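Local coordinates for cell shape-determining protein MreC (Listeria monocytogenes, PDB 2J5U) that probably takes part in forming and maintaining the shape of the bacterial cell, and assembles into 24 subunits arranged as 12 dimers, at residues A187-T199 / S205-Y217. Residues are numbered along the deposited sequence; the frame is centred on the assembly and turned at random.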
ATOM      1  N   ALA A 187     -61.639  19.519   1.143  1.00 53.82           N
ATOM      2  CA  ALA A 187     -61.921  18.106   0.947  1.00 54.25           C
ATOM      3  C   ALA A 187     -62.142  17.418   2.292  1.00 54.37           C
ATOM      4  O   ALA A 187     -61.736  17.929   3.332  1.00 53.33           O
ATOM      5  CB  ALA A 187     -60.785  17.446   0.191  1.00 56.01           C
ATOM      6  N   GLY A 188     -62.817  16.275   2.266  1.00 54.37           N
ATOM      7  CA  GLY A 188     -63.043  15.543   3.492  1.00 56.22           C
ATOM      8  C   GLY A 188     -64.361  15.747   4.211  1.00 57.56           C
ATOM      9  O   GLY A 188     -64.591  15.125   5.243  1.00 58.52           O
ATOM     10  N   ILE A 189     -65.232  16.611   3.710  1.00 57.30           N
ATOM     11  CA  ILE A 189     -66.499  16.788   4.394  1.00 57.09           C
ATOM     12  C   ILE A 189     -67.363  15.584   4.065  1.00 56.24           C
ATOM     13  O   ILE A 189     -67.494  15.214   2.903  1.00 56.81           O
ATOM     14  CB  ILE A 189     -67.220  18.072   3.952  1.00 59.60           C
ATOM     15  CG1 ILE A 189     -66.530  19.306   4.536  1.00 59.87           C
ATOM     16  CG2 ILE A 189     -68.646  18.073   4.499  1.00 60.17           C
ATOM     17  CD1 ILE A 189     -65.046  19.317   4.401  1.00 64.34           C
ATOM     18  N   PHE A 190     -67.942  14.964   5.089  1.00 55.37           N
ATOM     19  CA  PHE A 190     -68.795  13.790   4.881  1.00 55.92           C
ATOM     20  C   PHE A 190     -70.087  14.160   4.145  1.00 55.65           C
ATOM     21  O   PHE A 190     -70.765  15.128   4.501  1.00 54.15           O
ATOM     22  CB  PHE A 190     -69.148  13.127   6.227  1.00 55.14           C
ATOM     23  CG  PHE A 190     -69.983  11.874   6.087  1.00 55.69           C
ATOM     24  CD1 PHE A 190     -69.473  10.743   5.446  1.00 55.79           C
ATOM     25  CD2 PHE A 190     -71.289  11.832   6.567  1.00 54.30           C
ATOM     26  CE1 PHE A 190     -70.257   9.582   5.283  1.00 53.92           C
ATOM     27  CE2 PHE A 190     -72.078  10.686   6.409  1.00 52.66           C
ATOM     28  CZ  PHE A 190     -71.558   9.557   5.764  1.00 52.70           C
ATOM     29  N   ILE A 191     -70.425  13.382   3.123  1.00 55.30           N
ATOM     30  CA  ILE A 191     -71.630  13.639   2.349  1.00 57.35           C
ATOM     31  C   ILE A 191     -72.692  12.590   2.650  1.00 59.83           C
ATOM     32  O   ILE A 191     -73.830  12.924   2.976  1.00 61.51           O
ATOM     33  CB  ILE A 191     -71.355  13.608   0.832  1.00 56.05           C
ATOM     34  CG1 ILE A 191     -70.407  14.745   0.431  1.00 54.80           C
ATOM     35  CG2 ILE A 191     -72.652  13.706   0.088  1.00 53.31           C
ATOM     36  CD1 ILE A 191     -70.043  14.737  -1.038  1.00 52.87           C
ATOM     37  N   GLY A 192     -72.320  11.318   2.538  1.00 60.62           N
ATOM     38  CA  GLY A 192     -73.275  10.257   2.791  1.00 60.59           C
ATOM     39  C   GLY A 192     -72.732   8.859   2.581  1.00 61.49           C
ATOM     40  O   GLY A 192     -71.524   8.645   2.572  1.00 62.19           O
ATOM     41  N   THR A 193     -73.636   7.906   2.376  1.00 62.62           N
ATOM     42  CA  THR A 193     -73.262   6.509   2.207  1.00 62.90           C
ATOM     43  C   THR A 193     -73.770   5.881   0.925  1.00 63.80           C
ATOM     44  O   THR A 193     -74.905   6.129   0.526  1.00 65.20           O
ATOM     45  CB  THR A 193     -73.810   5.698   3.377  1.00 63.23           C
ATOM     46  OG1 THR A 193     -73.107   6.063   4.569  1.00 64.66           O
ATOM     47  CG2 THR A 193     -73.669   4.212   3.122  1.00 64.69           C
ATOM     48  N   ILE A 194     -72.940   5.067   0.272  1.00 65.01           N
ATOM     49  CA  ILE A 194     -73.409   4.408  -0.942  1.00 66.24           C
ATOM     50  C   ILE A 194     -74.512   3.489  -0.468  1.00 68.68           C
ATOM     51  O   ILE A 194     -74.377   2.799   0.541  1.00 69.49           O
ATOM     52  CB  ILE A 194     -72.335   3.556  -1.634  1.00 64.82           C
ATOM     53  CG1 ILE A 194     -71.263   4.456  -2.243  1.00 65.12           C
ATOM     54  CG2 ILE A 194     -72.974   2.718  -2.726  1.00 62.14           C
ATOM     55  CD1 ILE A 194     -70.203   3.704  -3.016  1.00 64.73           C
ATOM     56  N   GLU A 195     -75.611   3.481  -1.195  1.00 71.31           N
ATOM     57  CA  GLU A 195     -76.735   2.666  -0.804  1.00 73.47           C
ATOM     58  C   GLU A 195     -77.053   1.695  -1.914  1.00 74.31           C
ATOM     59  O   GLU A 195     -77.371   0.539  -1.665  1.00 75.58           O
ATOM     60  CB  GLU A 195     -77.930   3.579  -0.552  1.00 75.86           C
ATOM     61  CG  GLU A 195     -79.174   2.894  -0.056  1.00 80.86           C
ATOM     62  CD  GLU A 195     -78.988   2.320   1.323  1.00 84.47           C
ATOM     63  OE1 GLU A 195     -78.406   3.021   2.187  1.00 86.70           O
ATOM     64  OE2 GLU A 195     -79.429   1.171   1.544  1.00 86.38           O
ATOM     65  N   LYS A 196     -76.942   2.177  -3.144  1.00 74.96           N
ATOM     66  CA  LYS A 196     -77.258   1.388  -4.325  1.00 75.34           C
ATOM     67  C   LYS A 196     -76.213   1.707  -5.397  1.00 75.76           C
ATOM     68  O   LYS A 196     -75.670   2.811  -5.428  1.00 75.68           O
ATOM     69  CB  LYS A 196     -78.660   1.796  -4.803  1.00 76.47           C
ATOM     70  CG  LYS A 196     -79.449   0.767  -5.585  1.00 78.07           C
ATOM     71  CD  LYS A 196     -80.849   1.290  -5.981  1.00 79.72           C
ATOM     72  CE  LYS A 196     -80.800   2.326  -7.113  1.00 82.12           C
ATOM     73  NZ  LYS A 196     -82.147   2.844  -7.542  1.00 83.27           N
ATOM     74  N   VAL A 197     -75.925   0.744  -6.267  1.00 76.14           N
ATOM     75  CA  VAL A 197     -74.955   0.954  -7.343  1.00 76.62           C
ATOM     76  C   VAL A 197     -75.469   0.365  -8.651  1.00 77.70           C
ATOM     77  O   VAL A 197     -76.127  -0.670  -8.652  1.00 78.86           O
ATOM     78  CB  VAL A 197     -73.599   0.281  -7.044  1.00 75.36           C
ATOM     79  CG1 VAL A 197     -72.659   0.499  -8.212  1.00 73.21           C
ATOM     80  CG2 VAL A 197     -72.996   0.838  -5.768  1.00 75.11           C
ATOM     81  N   GLU A 198     -75.174   1.024  -9.764  1.00 78.69           N
ATOM     82  CA  GLU A 198     -75.608   0.513 -11.053  1.00 81.11           C
ATOM     83  C   GLU A 198     -74.740   1.062 -12.170  1.00 82.61           C
ATOM     84  O   GLU A 198     -74.017   2.040 -11.983  1.00 82.30           O
ATOM     85  CB  GLU A 198     -77.077   0.861 -11.306  1.00 82.44           C
ATOM     86  CG  GLU A 198     -77.336   2.247 -11.858  1.00 84.94           C
ATOM     87  CD  GLU A 198     -78.825   2.580 -11.929  1.00 88.05           C
ATOM     88  OE1 GLU A 198     -79.179   3.552 -12.641  1.00 88.91           O
ATOM     89  OE2 GLU A 198     -79.634   1.881 -11.265  1.00 87.71           O
ATOM     90  N   THR A 199     -74.809   0.408 -13.325  1.00 84.47           N
ATOM     91  CA  THR A 199     -74.046   0.801 -14.503  1.00 86.66           C
ATOM     92  C   THR A 199     -74.962   1.599 -15.402  1.00 88.90           C
ATOM     93  O   THR A 199     -76.147   1.292 -15.490  1.00 89.90           O
ATOM     94  CB  THR A 199     -73.564  -0.427 -15.283  1.00 86.39           C
ATOM     95  OG1 THR A 199     -72.586  -1.133 -14.507  1.00 84.34           O
ATOM     96  CG2 THR A 199     -72.974  -0.011 -16.623  1.00 85.24           C
ATOM     97  N   SER A 205     -69.400   4.169 -17.428  1.00 85.62           N
ATOM     98  CA  SER A 205     -69.165   4.495 -16.027  1.00 81.91           C
ATOM     99  C   SER A 205     -70.217   3.877 -15.125  1.00 79.74           C
ATOM    100  O   SER A 205     -71.101   3.168 -15.589  1.00 80.74           O
ATOM    101  CB  SER A 205     -69.186   6.010 -15.847  1.00 81.23           C
ATOM    102  OG  SER A 205     -70.374   6.555 -16.397  1.00 80.30           O
ATOM    103  N   GLN A 206     -70.113   4.145 -13.829  1.00 76.62           N
ATOM    104  CA  GLN A 206     -71.084   3.639 -12.873  1.00 73.89           C
ATOM    105  C   GLN A 206     -71.745   4.812 -12.170  1.00 72.72           C
ATOM    106  O   GLN A 206     -71.275   5.942 -12.247  1.00 72.78           O
ATOM    107  CB  GLN A 206     -70.421   2.744 -11.829  1.00 72.36           C
ATOM    108  CG  GLN A 206     -70.032   1.376 -12.323  1.00 71.73           C
ATOM    109  CD  GLN A 206     -69.390   0.547 -11.234  1.00 71.75           C
ATOM    110  OE1 GLN A 206     -70.064   0.013 -10.359  1.00 71.16           O
ATOM    111  NE2 GLN A 206     -68.069   0.453 -11.270  1.00 72.69           N
ATOM    112  N   THR A 207     -72.847   4.537 -11.487  1.00 70.99           N
ATOM    113  CA  THR A 207     -73.556   5.570 -10.766  1.00 68.87           C
ATOM    114  C   THR A 207     -73.956   4.977  -9.440  1.00 68.28           C
ATOM    115  O   THR A 207     -74.522   3.891  -9.391  1.00 69.55           O
ATOM    116  CB  THR A 207     -74.823   6.004 -11.513  1.00 69.19           C
ATOM    117  OG1 THR A 207     -74.472   6.432 -12.834  1.00 69.40           O
ATOM    118  CG2 THR A 207     -75.510   7.150 -10.779  1.00 69.50           C
ATOM    119  N   ALA A 208     -73.638   5.673  -8.361  1.00 66.74           N
ATOM    120  CA  ALA A 208     -74.010   5.196  -7.046  1.00 65.39           C
ATOM    121  C   ALA A 208     -75.099   6.118  -6.518  1.00 65.42           C
ATOM    122  O   ALA A 208     -75.154   7.300  -6.862  1.00 64.75           O
ATOM    123  CB  ALA A 208     -72.811   5.214  -6.115  1.00 64.56           C
ATOM    124  N   PHE A 209     -75.988   5.567  -5.707  1.00 65.06           N
ATOM    125  CA  PHE A 209     -77.045   6.362  -5.119  1.00 64.06           C
ATOM    126  C   PHE A 209     -76.660   6.457  -3.665  1.00 64.74           C
ATOM    127  O   PHE A 209     -76.314   5.459  -3.027  1.00 64.97           O
ATOM    128  CB  PHE A 209     -78.393   5.701  -5.359  1.00 62.38           C
ATOM    129  CG  PHE A 209     -78.760   5.660  -6.803  1.00 61.18           C
ATOM    130  CD1 PHE A 209     -78.235   4.681  -7.638  1.00 62.52           C
ATOM    131  CD2 PHE A 209     -79.537   6.667  -7.363  1.00 62.12           C
ATOM    132  CE1 PHE A 209     -78.478   4.710  -9.016  1.00 62.42           C
ATOM    133  CE2 PHE A 209     -79.788   6.709  -8.738  1.00 61.54           C
ATOM    134  CZ  PHE A 209     -79.258   5.731  -9.564  1.00 61.01           C
ATOM    135  N   ILE A 210     -76.699   7.675  -3.149  1.00 65.12           N
ATOM    136  CA  ILE A 210     -76.246   7.913  -1.803  1.00 64.66           C
ATOM    137  C   ILE A 210     -77.240   8.468  -0.812  1.00 64.58           C
ATOM    138  O   ILE A 210     -78.066   9.319  -1.137  1.00 63.99           O
ATOM    139  CB  ILE A 210     -75.001   8.813  -1.886  1.00 65.47           C
ATOM    140  CG1 ILE A 210     -73.929   8.057  -2.682  1.00 67.09           C
ATOM    141  CG2 ILE A 210     -74.510   9.208  -0.494  1.00 64.54           C
ATOM    142  CD1 ILE A 210     -72.754   8.894  -3.106  1.00 71.17           C
ATOM    143  N   LYS A 211     -77.143   7.963   0.413  1.00 65.02           N
ATOM    144  CA  LYS A 211     -77.999   8.392   1.504  1.00 65.50           C
ATOM    145  C   LYS A 211     -77.290   9.513   2.251  1.00 63.37           C
ATOM    146  O   LYS A 211     -76.322   9.268   2.969  1.00 65.30           O
ATOM    147  CB  LYS A 211     -78.247   7.227   2.455  1.00 69.05           C
ATOM    148  CG  LYS A 211     -79.031   7.606   3.692  1.00 73.86           C
ATOM    149  CD  LYS A 211     -79.031   6.466   4.692  1.00 78.46           C
ATOM    150  CE  LYS A 211     -79.732   6.877   5.982  1.00 81.95           C
ATOM    151  NZ  LYS A 211     -79.653   5.805   7.022  1.00 85.01           N
ATOM    152  N   PRO A 212     -77.756  10.759   2.091  1.00 60.04           N
ATOM    153  CA  PRO A 212     -77.090  11.849   2.797  1.00 59.22           C
ATOM    154  C   PRO A 212     -77.020  11.565   4.277  1.00 60.17           C
ATOM    155  O   PRO A 212     -77.968  11.039   4.857  1.00 59.90           O
ATOM    156  CB  PRO A 212     -77.956  13.061   2.465  1.00 56.94           C
ATOM    157  CG  PRO A 212     -79.284  12.476   2.202  1.00 56.69           C
ATOM    158  CD  PRO A 212     -78.967  11.243   1.413  1.00 59.20           C
ATOM    159  N   GLY A 213     -75.884  11.900   4.877  1.00 61.12           N
ATOM    160  CA  GLY A 213     -75.699  11.674   6.297  1.00 62.01           C
ATOM    161  C   GLY A 213     -76.413  12.722   7.119  1.00 62.87           C
ATOM    162  O   GLY A 213     -76.935  12.443   8.199  1.00 64.75           O
ATOM    163  N   ALA A 214     -76.435  13.943   6.611  1.00 63.13           N
ATOM    164  CA  ALA A 214     -77.102  15.012   7.324  1.00 64.39           C
ATOM    165  C   ALA A 214     -78.583  15.003   6.975  1.00 64.60           C
ATOM    166  O   ALA A 214     -78.954  14.743   5.836  1.00 63.89           O
ATOM    167  CB  ALA A 214     -76.485  16.353   6.950  1.00 64.46           C
ATOM    168  N   ASP A 215     -79.430  15.256   7.967  1.00 66.64           N
ATOM    169  CA  ASP A 215     -80.865  15.311   7.724  1.00 67.82           C
ATOM    170  C   ASP A 215     -81.166  16.756   7.372  1.00 68.16           C
ATOM    171  O   ASP A 215     -80.995  17.646   8.208  1.00 67.84           O
ATOM    172  CB  ASP A 215     -81.652  14.938   8.971  1.00 71.12           C
ATOM    173  CG  ASP A 215     -83.127  15.287   8.839  1.00 74.06           C
ATOM    174  OD1 ASP A 215     -83.802  14.707   7.950  1.00 72.18           O
ATOM    175  OD2 ASP A 215     -83.600  16.153   9.611  1.00 75.83           O
ATOM    176  N   MET A 216     -81.629  16.999   6.151  1.00 67.22           N
ATOM    177  CA  MET A 216     -81.887  18.366   5.738  1.00 65.68           C
ATOM    178  C   MET A 216     -83.338  18.822   5.844  1.00 66.64           C
ATOM    179  O   MET A 216     -83.661  19.959   5.497  1.00 67.14           O
ATOM    180  CB  MET A 216     -81.344  18.549   4.320  1.00 64.34           C
ATOM    181  CG  MET A 216     -79.849  18.290   4.260  1.00 62.78           C
ATOM    182  SD  MET A 216     -79.250  17.830   2.655  1.00 62.39           S
ATOM    183  CE  MET A 216     -78.914  19.335   2.061  1.00 63.89           C
ATOM    184  N   TYR A 217     -84.211  17.956   6.347  1.00 68.04           N
ATOM    185  CA  TYR A 217     -85.618  18.324   6.484  1.00 69.10           C
ATOM    186  C   TYR A 217     -85.852  19.335   7.587  1.00 67.84           C
ATOM    187  O   TYR A 217     -86.797  20.111   7.533  1.00 67.23           O
ATOM    188  CB  TYR A 217     -86.489  17.098   6.747  1.00 72.36           C
ATOM    189  CG  TYR A 217     -87.951  17.442   6.990  1.00 77.00           C
ATOM    190  CD1 TYR A 217     -88.483  17.473   8.290  1.00 78.61           C
ATOM    191  CD2 TYR A 217     -88.797  17.772   5.922  1.00 78.22           C
ATOM    192  CE1 TYR A 217     -89.823  17.825   8.520  1.00 80.59           C
ATOM    193  CE2 TYR A 217     -90.134  18.127   6.136  1.00 80.10           C
ATOM    194  CZ  TYR A 217     -90.642  18.153   7.434  1.00 81.89           C
ATOM    195  OH  TYR A 217     -91.958  18.519   7.636  1.00 82.12           O
TER
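On the solvent side of this strand pair the ring of F209 is the common surface for two opposite charges. K196 runs beside it and, bent at its third torsion (chi3 74°), carries its amine over one ring face. NZ of K196 lies almost straight above the ring centre, 4.3 Å from the centroid of F209, a cation-pi contact; its CE adds a CH-pi contact to the same ring. E198 comes to the ring edge instead, its CD 3.6 Å from F209 CE1, with carboxylate and ring planes 71° apart. The backbone beneath is firmly tied: F209 N bonds K196 O at 2.8 Å. The carbonyl of F209 takes two donors, E195 N at 2.8 Å and, weakly, K196 N, since a classic beta bulge sets E195 and K196 together opposite F209. Strands 190-199 and 205-212 thus form a bulged antiparallel hairpin within the six-stranded closed barrel that also holds strands 158-165 and 175-178, in the MreC barrel core. The other face is the more buried one. There I194 CG2 meets A208 CB, and I210 packs tightly, its CG2 3.3 Å from T193 N, while reaching on to V176 and L161. Near the hairpin end V197 CG1 lies 3.4 Å from Q206 OE1, while Q206 NE2 is held by the carbonyls of M168 and P165. Toward the far end the backbones draw together at G192: with no side chain to stand between the strands, its CA comes within 3.2 Å of K211 O. I191 O accepts G213 N at 3.0 Å, extending the pairing past P212.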